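Local coordinates for Non-structural protein 5 (Modoc virus, PDB 2WA2) that probably methylates the cap of viral RNA at guanine N7 and ribose 2'-O positions, using S-adenosylmethionine as methyl donor, at residues V152-G157 with N175-W180; R179-N184 with M206-R211. The protein carries 4 engineered substitutions. All coordinates share one frame; numbering follows the deposited sequence.

Interaction 1 (V152-G157 with N175-W180); sequences VLCDIG and NVISRW. With SAM (S-adenosylmethionine), chain C.
Val-152 and Cys-154 meet Ile-177 and Trp-180 in a buried, wholly apolar helix-on-sheet contact, in which helix 163-183 packs along strand 151-154 near the middle of the central sheet. It illustrates how alternating side chains serve both faces of a mixed sheet: Val-152 and Cys-154 point toward the helix, Leu-153 away, touching Leu-82. The short strand and helix segments run almost antiparallel, at 168°, with their axes 10.0 Å apart.

The delta methyl of Ile-177 carries most of the meeting. Its CD1 reaches Cys-154 CB at 3.6 Å and also rests on Val-152 CG1 at 3.9 Å, bridging two residues on the same face of the strand. A bend at chi2 (-54°) in Ile-177 turns CD1 out of an extended course and places it there. The two branches of Val-152 are shared out: CG1, anti to the backbone N, takes the isoleucine, while CG2 lies 4.3 Å from Trp-180 CB and approaches the indole obliquely. Beyond this pair, the Trp-180 ring packs edge-to-face with Phe-147, and Ile-177 also touches Leu-89 and Val-191 of the strands flanking 151-154.

Just past the strand the chain changes role. Asp-155 takes the amino group of S-adenosylmethionine through OD2, 2.8 Å from the ligand N, while its OD1 is held by Tyr-230 OH, so both carboxylate oxygens have a partner and the group's rotation is restrained. Ile-156 follows the ligand from sugar to base: CG1 is beside the ribose O4', and CD1 lies 3.8 Å from adenine C5. Strand 151-154, helix 163-183 and strand 188-193 form a beta-alpha-beta unit, and a cofactor pocket at the carboxyl end of such a strand is characteristic of the Rossmann-like FtsJ methyltransferase fold.

Interaction 2 (R179-N184 with M206-R211); sequences RWLEYN and MKMQAR. Engineered in segment 206-211: Ala-210 (natural residue Arg).
Arg-211 and Glu-182 join the neighbouring helices 199-212 and 163-183 through a salt bridge at the protein surface, with Leu-181 and Met-208 meeting deeper in the interface. The pairing is a worked case of a charged pair at the exposed edge of an apolar helix interface.

Glu-182 is best followed outward. CB, the first atom beyond the backbone, is already 3.9 Å from Arg-211 NH2. CG, anti to the backbone N (chi1 -168°), sends the extended chain out past the Arg-211 guanidinium and comes slightly closer to the same nitrogen. CD follows at 3.2 Å from Arg-211 NH2, and the tip closes the approach, OE1 accepting a hydrogen bond from NH2 at 2.8 Å. OE2 stays farther, 3.8 Å from Arg-211 NH2, so a single carboxylate oxygen makes the bond.

Arg-211 answers with a chain bent at chi3 (64°), which swings its guanidinium toward the glutamate. The bond leaves through the guanidinium edge, OE1 lying almost in that plane, yet the nitrogen stands well above the carboxylate plane, and the two flat groups are turned 84° against each other. On the buried side, Met-208 CE reaches Leu-181 CD1 at 4.3 Å, a loose apolar touch; Met-208 also packs on Leu-174 of the same partner helix, while Leu-181 also touches Cys-187.

One oxygen and one nitrogen share the bond, without the paired, coplanar hydrogen bonds of a bidentate bridge. Because NH2 meets OE1 from far out of the carboxylate plane, the pull is likely to be mainly electrostatic and, between exposed side chains, moderated by solvent.

From the N terminus, strand 151-154 comes first, and interaction 1 closes the loop that leaves the strand and runs along helix 163-183 as far as residues 175-180. Interaction 2 starts on the last turn of that same helix, sharing Arg-179 and Trp-180, and closes a second loop through strand 188-193 to helix 199-212. The two loops therefore follow one another along the chain, overlapping at the shared residues, with neither enclosing the other. Helix 163-183 is the common element: one side faces the sheet, another the next helix. At the junction, Ile-177 CG2 packs 3.7 Å from Met-208 CE, so that packing runs from the sheet through helix 163-183 to helix 199-212.

Interaction 1 (V152-G157 with N175-W180)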
ATOM      1  N   VAL A 152       2.036   7.467   9.181  1.00 13.53           N
ATOM      2  CA  VAL A 152       2.191   6.005   9.160  1.00 12.69           C
ATOM      3  C   VAL A 152       2.122   5.497   7.723  1.00 13.58           C
ATOM      4  O   VAL A 152       1.086   5.619   7.067  1.00 13.68           O
ATOM      5  CB  VAL A 152       1.137   5.338  10.031  1.00 14.07           C
ATOM      6  CG1 VAL A 152       1.199   3.800   9.887  1.00 13.38           C
ATOM      7  CG2 VAL A 152       1.271   5.814  11.466  1.00 12.54           C
ATOM      8  N   LEU A 153       3.230   4.940   7.242  1.00 12.35           N
ATOM      9  CA  LEU A 153       3.313   4.371   5.888  1.00 12.36           C
ATOM     10  C   LEU A 153       3.385   2.871   6.004  1.00 12.54           C
ATOM     11  O   LEU A 153       4.074   2.354   6.870  1.00 10.94           O
ATOM     12  CB  LEU A 153       4.573   4.858   5.137  1.00 12.26           C
ATOM     13  CG  LEU A 153       4.720   6.375   4.945  1.00 15.27           C
ATOM     14  CD1 LEU A 153       5.967   6.674   4.112  1.00 16.58           C
ATOM     15  CD2 LEU A 153       3.455   7.005   4.302  1.00 17.26           C
ATOM     16  N   CYS A 154       2.713   2.153   5.102  1.00 11.40           N
ATOM     17  CA  CYS A 154       2.856   0.698   5.119  1.00 11.04           C
ATOM     18  C   CYS A 154       2.601   0.164   3.730  1.00 12.11           C
ATOM     19  O   CYS A 154       1.556   0.447   3.146  1.00 10.50           O
ATOM     20  CB  CYS A 154       1.860   0.082   6.087  1.00 10.46           C
ATOM     21  SG  CYS A 154       1.971  -1.728   6.266  1.00 12.95           S
ATOM     22  N   ASP A 155       3.562  -0.570   3.199  1.00 12.70           N
ATOM     23  CA  ASP A 155       3.439  -1.059   1.829  1.00 12.77           C
ATOM     24  C   ASP A 155       3.584  -2.588   1.818  1.00 13.53           C
ATOM     25  O   ASP A 155       4.211  -3.162   0.931  1.00 14.47           O
ATOM     26  CB  ASP A 155       4.475  -0.355   0.947  1.00 12.40           C
ATOM     27  CG  ASP A 155       4.197  -0.479  -0.559  1.00 14.67           C
ATOM     28  OD1 ASP A 155       3.035  -0.635  -0.980  1.00 14.43           O
ATOM     29  OD2 ASP A 155       5.158  -0.380  -1.334  1.00 14.67           O
ATOM     30  N   ILE A 156       2.983  -3.238   2.809  1.00 13.08           N
ATOM     31  CA  ILE A 156       3.005  -4.701   2.894  1.00 13.98           C
ATOM     32  C   ILE A 156       1.869  -5.324   2.060  1.00 13.77           C
ATOM     33  O   ILE A 156       0.737  -4.849   2.091  1.00 13.80           O
ATOM     34  CB  ILE A 156       2.898  -5.160   4.370  1.00 13.06           C
ATOM     35  CG1 ILE A 156       4.131  -4.703   5.158  1.00 14.46           C
ATOM     36  CG2 ILE A 156       2.727  -6.674   4.493  1.00 16.37           C
ATOM     37  CD1 ILE A 156       4.018  -5.031   6.601  1.00 12.42           C
ATOM     38  N   GLY A 157       2.185  -6.393   1.328  1.00 15.26           N
ATOM     39  CA  GLY A 157       1.171  -7.161   0.617  1.00 16.66           C
ATOM     40  C   GLY A 157       1.851  -7.719  -0.606  1.00 17.16           C
ATOM     41  O   GLY A 157       2.179  -6.981  -1.536  1.00 19.02           O
ATOM     42  N   ASN A 175      -5.615  -4.581  10.530  1.00 12.38           N
ATOM     43  CA  ASN A 175      -5.694  -4.709  11.987  1.00 15.19           C
ATOM     44  C   ASN A 175      -4.460  -4.091  12.694  1.00 14.82           C
ATOM     45  O   ASN A 175      -4.585  -3.366  13.695  1.00 14.71           O
ATOM     46  CB  ASN A 175      -5.943  -6.171  12.392  1.00 16.80           C
ATOM     47  CG  ASN A 175      -6.164  -6.325  13.871  1.00 23.79           C
ATOM     48  OD1 ASN A 175      -5.337  -6.914  14.562  1.00 32.27           O
ATOM     49  ND2 ASN A 175      -7.256  -5.736  14.391  1.00 27.53           N
ATOM     50  N   VAL A 176      -3.274  -4.340  12.151  1.00 15.55           N
ATOM     51  CA  VAL A 176      -2.044  -3.760  12.697  1.00 15.07           C
ATOM     52  C   VAL A 176      -2.056  -2.227  12.566  1.00 15.16           C
ATOM     53  O   VAL A 176      -1.822  -1.482  13.540  1.00 14.68           O
ATOM     54  CB  VAL A 176      -0.803  -4.366  12.009  1.00 16.81           C
ATOM     55  CG1 VAL A 176       0.455  -3.617  12.409  1.00 16.83           C
ATOM     56  CG2 VAL A 176      -0.720  -5.866  12.334  1.00 17.91           C
ATOM     57  N   ILE A 177      -2.337  -1.751  11.361  1.00 13.62           N
ATOM     58  CA  ILE A 177      -2.391  -0.317  11.097  1.00 14.35           C
ATOM     59  C   ILE A 177      -3.430   0.381  11.993  1.00 14.00           C
ATOM     60  O   ILE A 177      -3.158   1.466  12.491  1.00 13.96           O
ATOM     61  CB  ILE A 177      -2.653  -0.015   9.583  1.00 14.88           C
ATOM     62  CG1 ILE A 177      -1.449  -0.437   8.734  1.00 16.25           C
ATOM     63  CG2 ILE A 177      -3.086   1.473   9.352  1.00 15.52           C
ATOM     64  CD1 ILE A 177      -0.075   0.138   9.138  1.00 19.47           C
ATOM     65  N   SER A 178      -4.587  -0.244  12.210  1.00 13.85           N
ATOM     66  CA  SER A 178      -5.608   0.350  13.104  1.00 14.66           C
ATOM     67  C   SER A 178      -5.046   0.681  14.499  1.00 15.21           C
ATOM     68  O   SER A 178      -5.382   1.717  15.071  1.00 14.97           O
ATOM     69  CB  SER A 178      -6.866  -0.515  13.195  1.00 15.64           C
ATOM     70  OG  SER A 178      -7.535  -0.461  11.946  1.00 15.77           O
ATOM     71  N   ARG A 179      -4.164  -0.182  15.015  1.00 15.25           N
ATOM     72  CA  ARG A 179      -3.519   0.072  16.308  1.00 16.19           C
ATOM     73  C   ARG A 179      -2.629   1.311  16.254  1.00 15.34           C
ATOM     74  O   ARG A 179      -2.609   2.135  17.194  1.00 16.51           O
ATOM     75  CB  ARG A 179      -2.706  -1.148  16.754  1.00 16.93           C
ATOM     76  CG  ARG A 179      -3.574  -2.336  17.099  1.00 21.22           C
ATOM     77  CD  ARG A 179      -2.721  -3.570  17.278  1.00 30.88           C
ATOM     78  NE  ARG A 179      -3.559  -4.763  17.302  1.00 38.71           N
ATOM     79  CZ  ARG A 179      -3.229  -5.925  16.745  1.00 40.69           C
ATOM     80  NH1 ARG A 179      -2.065  -6.063  16.105  1.00 41.69           N
ATOM     81  NH2 ARG A 179      -4.078  -6.945  16.830  1.00 41.71           N
ATOM     82  N   TRP A 180      -1.895   1.459  15.164  1.00 14.37           N
ATOM     83  CA  TRP A 180      -1.073   2.650  14.972  1.00 15.10           C
ATOM     84  C   TRP A 180      -1.916   3.932  14.897  1.00 15.79           C
ATOM     85  O   TRP A 180      -1.561   4.946  15.503  1.00 16.02           O
ATOM     86  CB  TRP A 180      -0.202   2.505  13.733  1.00 14.14           C
ATOM     87  CG  TRP A 180       0.969   1.545  13.965  1.00 15.85           C
ATOM     88  CD1 TRP A 180       0.965   0.171  13.898  1.00 15.93           C
ATOM     89  CD2 TRP A 180       2.302   1.926  14.309  1.00 13.79           C
ATOM     90  NE1 TRP A 180       2.237  -0.324  14.183  1.00 16.52           N
ATOM     91  CE2 TRP A 180       3.074   0.732  14.429  1.00 16.18           C
ATOM     92  CE3 TRP A 180       2.921   3.161  14.531  1.00 17.83           C
ATOM     93  CZ2 TRP A 180       4.442   0.751  14.746  1.00 15.76           C
ATOM     94  CZ3 TRP A 180       4.280   3.178  14.853  1.00 18.43           C
ATOM     95  CH2 TRP A 180       5.019   1.974  14.964  1.00 16.05           C
TER
HETATM   96  N   SAM C1248       7.600   0.375  -0.132  1.00 23.39           N
HETATM   97  CA  SAM C1248       8.644  -0.616  -0.558  1.00 24.29           C
HETATM   98  C   SAM C1248       9.735   0.080  -1.378  1.00 24.97           C
HETATM   99  O   SAM C1248       9.527   1.220  -1.811  1.00 25.38           O
HETATM  100  OXT SAM C1248      10.826  -0.456  -1.649  1.00 24.87           O
HETATM  101  CB  SAM C1248       8.010  -1.734  -1.386  1.00 23.99           C
HETATM  102  CG  SAM C1248       7.129  -2.674  -0.574  1.00 24.34           C
HETATM  103  SD  SAM C1248       8.193  -3.929   0.158  1.00 25.31           S
HETATM  104  CE  SAM C1248       8.206  -5.120  -1.221  1.00 27.50           C
HETATM  105  C5' SAM C1248       7.065  -4.828   1.243  1.00 20.87           C
HETATM  106  C4' SAM C1248       7.942  -5.481   2.311  1.00 16.88           C
HETATM  107  O4' SAM C1248       7.219  -5.798   3.472  1.00 16.45           O
HETATM  108  C3' SAM C1248       8.540  -6.798   1.821  1.00 16.66           C
HETATM  109  O3' SAM C1248       9.909  -6.572   1.592  1.00 16.66           O
HETATM  110  C2' SAM C1248       8.347  -7.782   2.961  1.00 17.71           C
HETATM  111  O2' SAM C1248       9.566  -8.418   3.257  1.00 16.23           O
HETATM  112  C1' SAM C1248       7.905  -6.862   4.102  1.00 14.08           C
HETATM  113  N9  SAM C1248       7.054  -7.531   5.080  1.00 14.87           N
HETATM  114  C8  SAM C1248       6.020  -8.399   4.816  1.00 13.87           C
HETATM  115  N7  SAM C1248       5.475  -8.784   5.975  1.00 13.27           N
HETATM  116  C5  SAM C1248       6.171  -8.169   6.971  1.00 13.91           C
HETATM  117  C6  SAM C1248       6.047  -8.205   8.361  1.00 12.88           C
HETATM  118  N6  SAM C1248       5.140  -8.953   8.964  1.00 14.54           N
HETATM  119  N1  SAM C1248       6.900  -7.427   9.120  1.00 13.45           N
HETATM  120  C2  SAM C1248       7.865  -6.653   8.532  1.00 12.12           C
HETATM  121  N3  SAM C1248       8.007  -6.604   7.159  1.00 13.47           N
HETATM  122  C4  SAM C1248       7.158  -7.376   6.413  1.00 13.37           C

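Interaction 2 (R179-N184 with M206-R211)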
ATOM      1  N   ARG A 179      -4.164  -0.182  15.015  1.00 15.25           N
ATOM      2  CA  ARG A 179      -3.519   0.072  16.308  1.00 16.19           C
ATOM      3  C   ARG A 179      -2.629   1.311  16.254  1.00 15.34           C
ATOM      4  O   ARG A 179      -2.609   2.135  17.194  1.00 16.51           O
ATOM      5  CB  ARG A 179      -2.706  -1.148  16.754  1.00 16.93           C
ATOM      6  CG  ARG A 179      -3.574  -2.336  17.099  1.00 21.22           C
ATOM      7  CD  ARG A 179      -2.721  -3.570  17.278  1.00 30.88           C
ATOM      8  NE  ARG A 179      -3.559  -4.763  17.302  1.00 38.71           N
ATOM      9  CZ  ARG A 179      -3.229  -5.925  16.745  1.00 40.69           C
ATOM     10  NH1 ARG A 179      -2.065  -6.063  16.105  1.00 41.69           N
ATOM     11  NH2 ARG A 179      -4.078  -6.945  16.830  1.00 41.71           N
ATOM     12  N   TRP A 180      -1.895   1.459  15.164  1.00 14.37           N
ATOM     13  CA  TRP A 180      -1.073   2.650  14.972  1.00 15.10           C
ATOM     14  C   TRP A 180      -1.916   3.932  14.897  1.00 15.79           C
ATOM     15  O   TRP A 180      -1.561   4.946  15.503  1.00 16.02           O
ATOM     16  CB  TRP A 180      -0.202   2.505  13.733  1.00 14.14           C
ATOM     17  CG  TRP A 180       0.969   1.545  13.965  1.00 15.85           C
ATOM     18  CD1 TRP A 180       0.965   0.171  13.898  1.00 15.93           C
ATOM     19  CD2 TRP A 180       2.302   1.926  14.309  1.00 13.79           C
ATOM     20  NE1 TRP A 180       2.237  -0.324  14.183  1.00 16.52           N
ATOM     21  CE2 TRP A 180       3.074   0.732  14.429  1.00 16.18           C
ATOM     22  CE3 TRP A 180       2.921   3.161  14.531  1.00 17.83           C
ATOM     23  CZ2 TRP A 180       4.442   0.751  14.746  1.00 15.76           C
ATOM     24  CZ3 TRP A 180       4.280   3.178  14.853  1.00 18.43           C
ATOM     25  CH2 TRP A 180       5.019   1.974  14.964  1.00 16.05           C
ATOM     26  N   LEU A 181      -3.014   3.878  14.151  1.00 15.90           N
ATOM     27  CA  LEU A 181      -3.904   5.022  13.979  1.00 16.91           C
ATOM     28  C   LEU A 181      -4.628   5.392  15.280  1.00 18.47           C
ATOM     29  O   LEU A 181      -4.854   6.573  15.552  1.00 18.56           O
ATOM     30  CB  LEU A 181      -4.933   4.728  12.867  1.00 16.09           C
ATOM     31  CG  LEU A 181      -4.330   4.486  11.475  1.00 15.58           C
ATOM     32  CD1 LEU A 181      -5.364   4.485  10.336  1.00 15.22           C
ATOM     33  CD2 LEU A 181      -3.169   5.411  11.126  1.00 17.98           C
ATOM     34  N   GLU A 182      -5.011   4.380  16.047  1.00 19.72           N
ATOM     35  CA  GLU A 182      -5.611   4.555  17.379  1.00 22.40           C
ATOM     36  C   GLU A 182      -4.616   5.233  18.314  1.00 22.45           C
ATOM     37  O   GLU A 182      -4.985   6.178  18.999  1.00 22.46           O
ATOM     38  CB  GLU A 182      -6.036   3.198  17.953  1.00 22.64           C
ATOM     39  CG  GLU A 182      -6.936   3.209  19.191  1.00 25.67           C
ATOM     40  CD  GLU A 182      -7.618   1.848  19.404  1.00 26.64           C
ATOM     41  OE1 GLU A 182      -7.512   0.978  18.493  1.00 33.92           O
ATOM     42  OE2 GLU A 182      -8.262   1.635  20.469  1.00 34.64           O
ATOM     43  N   TYR A 183      -3.356   4.779  18.292  1.00 22.54           N
ATOM     44  CA  TYR A 183      -2.305   5.340  19.140  1.00 23.23           C
ATOM     45  C   TYR A 183      -1.941   6.781  18.749  1.00 23.25           C
ATOM     46  O   TYR A 183      -1.671   7.615  19.619  1.00 23.60           O
ATOM     47  CB  TYR A 183      -1.061   4.438  19.116  1.00 24.24           C
ATOM     48  CG  TYR A 183       0.026   4.797  20.119  1.00 25.20           C
ATOM     49  CD1 TYR A 183       0.085   4.174  21.372  1.00 29.59           C
ATOM     50  CD2 TYR A 183       1.012   5.746  19.809  1.00 26.00           C
ATOM     51  CE1 TYR A 183       1.094   4.499  22.302  1.00 28.62           C
ATOM     52  CE2 TYR A 183       2.018   6.080  20.733  1.00 26.46           C
ATOM     53  CZ  TYR A 183       2.045   5.454  21.973  1.00 27.77           C
ATOM     54  OH  TYR A 183       3.029   5.790  22.890  1.00 27.87           O
ATOM     55  N   ASN A 184      -1.951   7.076  17.451  1.00 21.93           N
ATOM     56  CA  ASN A 184      -1.521   8.366  16.950  1.00 22.07           C
ATOM     57  C   ASN A 184      -2.688   9.157  16.380  1.00 22.05           C
ATOM     58  O   ASN A 184      -2.776   9.352  15.175  1.00 21.32           O
ATOM     59  CB  ASN A 184      -0.432   8.194  15.889  1.00 22.07           C
ATOM     60  CG  ASN A 184       0.843   7.640  16.456  1.00 22.96           C
ATOM     61  OD1 ASN A 184       1.502   8.293  17.259  1.00 21.59           O
ATOM     62  ND2 ASN A 184       1.209   6.426  16.034  1.00 22.90           N
ATOM     63  N   MET A 206     -14.173   0.199   5.709  1.00 12.80           N
ATOM     64  CA  MET A 206     -15.258   1.130   6.069  1.00 14.19           C
ATOM     65  C   MET A 206     -15.145   1.485   7.550  1.00 13.19           C
ATOM     66  O   MET A 206     -15.386   2.631   7.945  1.00 12.61           O
ATOM     67  CB  MET A 206     -16.653   0.542   5.775  1.00 14.22           C
ATOM     68  CG  MET A 206     -17.017   0.315   4.277  1.00 17.04           C
ATOM     69  SD  MET A 206     -16.821   1.793   3.246  1.00 23.37           S
ATOM     70  CE  MET A 206     -18.346   2.703   3.647  1.00 23.54           C
ATOM     71  N   LYS A 207     -14.793   0.491   8.368  1.00 13.02           N
ATOM     72  CA  LYS A 207     -14.626   0.724   9.824  1.00 13.46           C
ATOM     73  C   LYS A 207     -13.447   1.654  10.080  1.00 12.34           C
ATOM     74  O   LYS A 207     -13.543   2.560  10.887  1.00 11.56           O
ATOM     75  CB  LYS A 207     -14.460  -0.579  10.606  1.00 12.35           C
ATOM     76  CG  LYS A 207     -13.956  -0.400  12.060  1.00 13.77           C
ATOM     77  CD  LYS A 207     -13.851  -1.775  12.789  1.00 15.28           C
ATOM     78  CE  LYS A 207     -13.571  -1.597  14.286  1.00 18.76           C
ATOM     79  NZ  LYS A 207     -13.665  -2.936  15.028  1.00 19.74           N
ATOM     80  N   MET A 208     -12.327   1.434   9.395  1.00 12.73           N
ATOM     81  CA  MET A 208     -11.169   2.342   9.517  1.00 13.72           C
ATOM     82  C   MET A 208     -11.514   3.748   9.069  1.00 12.97           C
ATOM     83  O   MET A 208     -11.132   4.719   9.700  1.00 12.62           O
ATOM     84  CB  MET A 208      -9.986   1.823   8.686  1.00 13.52           C
ATOM     85  CG  MET A 208      -9.407   0.600   9.383  1.00 16.51           C
ATOM     86  SD  MET A 208      -8.148  -0.225   8.410  1.00 17.63           S
ATOM     87  CE  MET A 208      -6.675   0.698   8.829  1.00 15.90           C
ATOM     88  N   GLN A 209     -12.264   3.848   7.977  1.00 13.55           N
ATOM     89  CA  GLN A 209     -12.664   5.152   7.472  1.00 12.12           C
ATOM     90  C   GLN A 209     -13.602   5.869   8.485  1.00 13.21           C
ATOM     91  O   GLN A 209     -13.506   7.099   8.644  1.00 13.31           O
ATOM     92  CB  GLN A 209     -13.359   4.997   6.109  1.00 12.08           C
ATOM     93  CG  GLN A 209     -13.777   6.345   5.505  1.00 12.21           C
ATOM     94  CD  GLN A 209     -14.581   6.158   4.235  1.00 12.75           C
ATOM     95  OE1 GLN A 209     -15.573   5.434   4.217  1.00 13.94           O
ATOM     96  NE2 GLN A 209     -14.122   6.771   3.165  1.00 11.92           N
ATOM     97  N   ALA A 210     -14.517   5.105   9.107  1.00 13.20           N
ATOM     98  CA  ALA A 210     -15.426   5.592  10.176  1.00 14.59           C
ATOM     99  C   ALA A 210     -14.643   6.107  11.379  1.00 15.06           C
ATOM    100  O   ALA A 210     -15.011   7.113  11.995  1.00 15.77           O
ATOM    101  CB  ALA A 210     -16.375   4.506  10.638  1.00 14.30           C
ATOM    102  N   ARG A 211     -13.551   5.417  11.706  1.00 15.27           N
ATOM    103  CA  ARG A 211     -12.757   5.767  12.888  1.00 15.14           C
ATOM    104  C   ARG A 211     -11.738   6.870  12.635  1.00 15.75           C
ATOM    105  O   ARG A 211     -11.493   7.729  13.506  1.00 16.24           O
ATOM    106  CB  ARG A 211     -12.037   4.497  13.410  1.00 15.15           C
ATOM    107  CG  ARG A 211     -12.963   3.368  13.910  1.00 13.63           C
ATOM    108  CD  ARG A 211     -12.132   2.110  14.292  1.00 16.35           C
ATOM    109  NE  ARG A 211     -11.258   2.441  15.415  1.00 19.48           N
ATOM    110  CZ  ARG A 211     -10.279   1.657  15.859  1.00 21.64           C
ATOM    111  NH1 ARG A 211     -10.014   0.502  15.249  1.00 18.33           N
ATOM    112  NH2 ARG A 211      -9.560   2.047  16.910  1.00 21.15           N
TER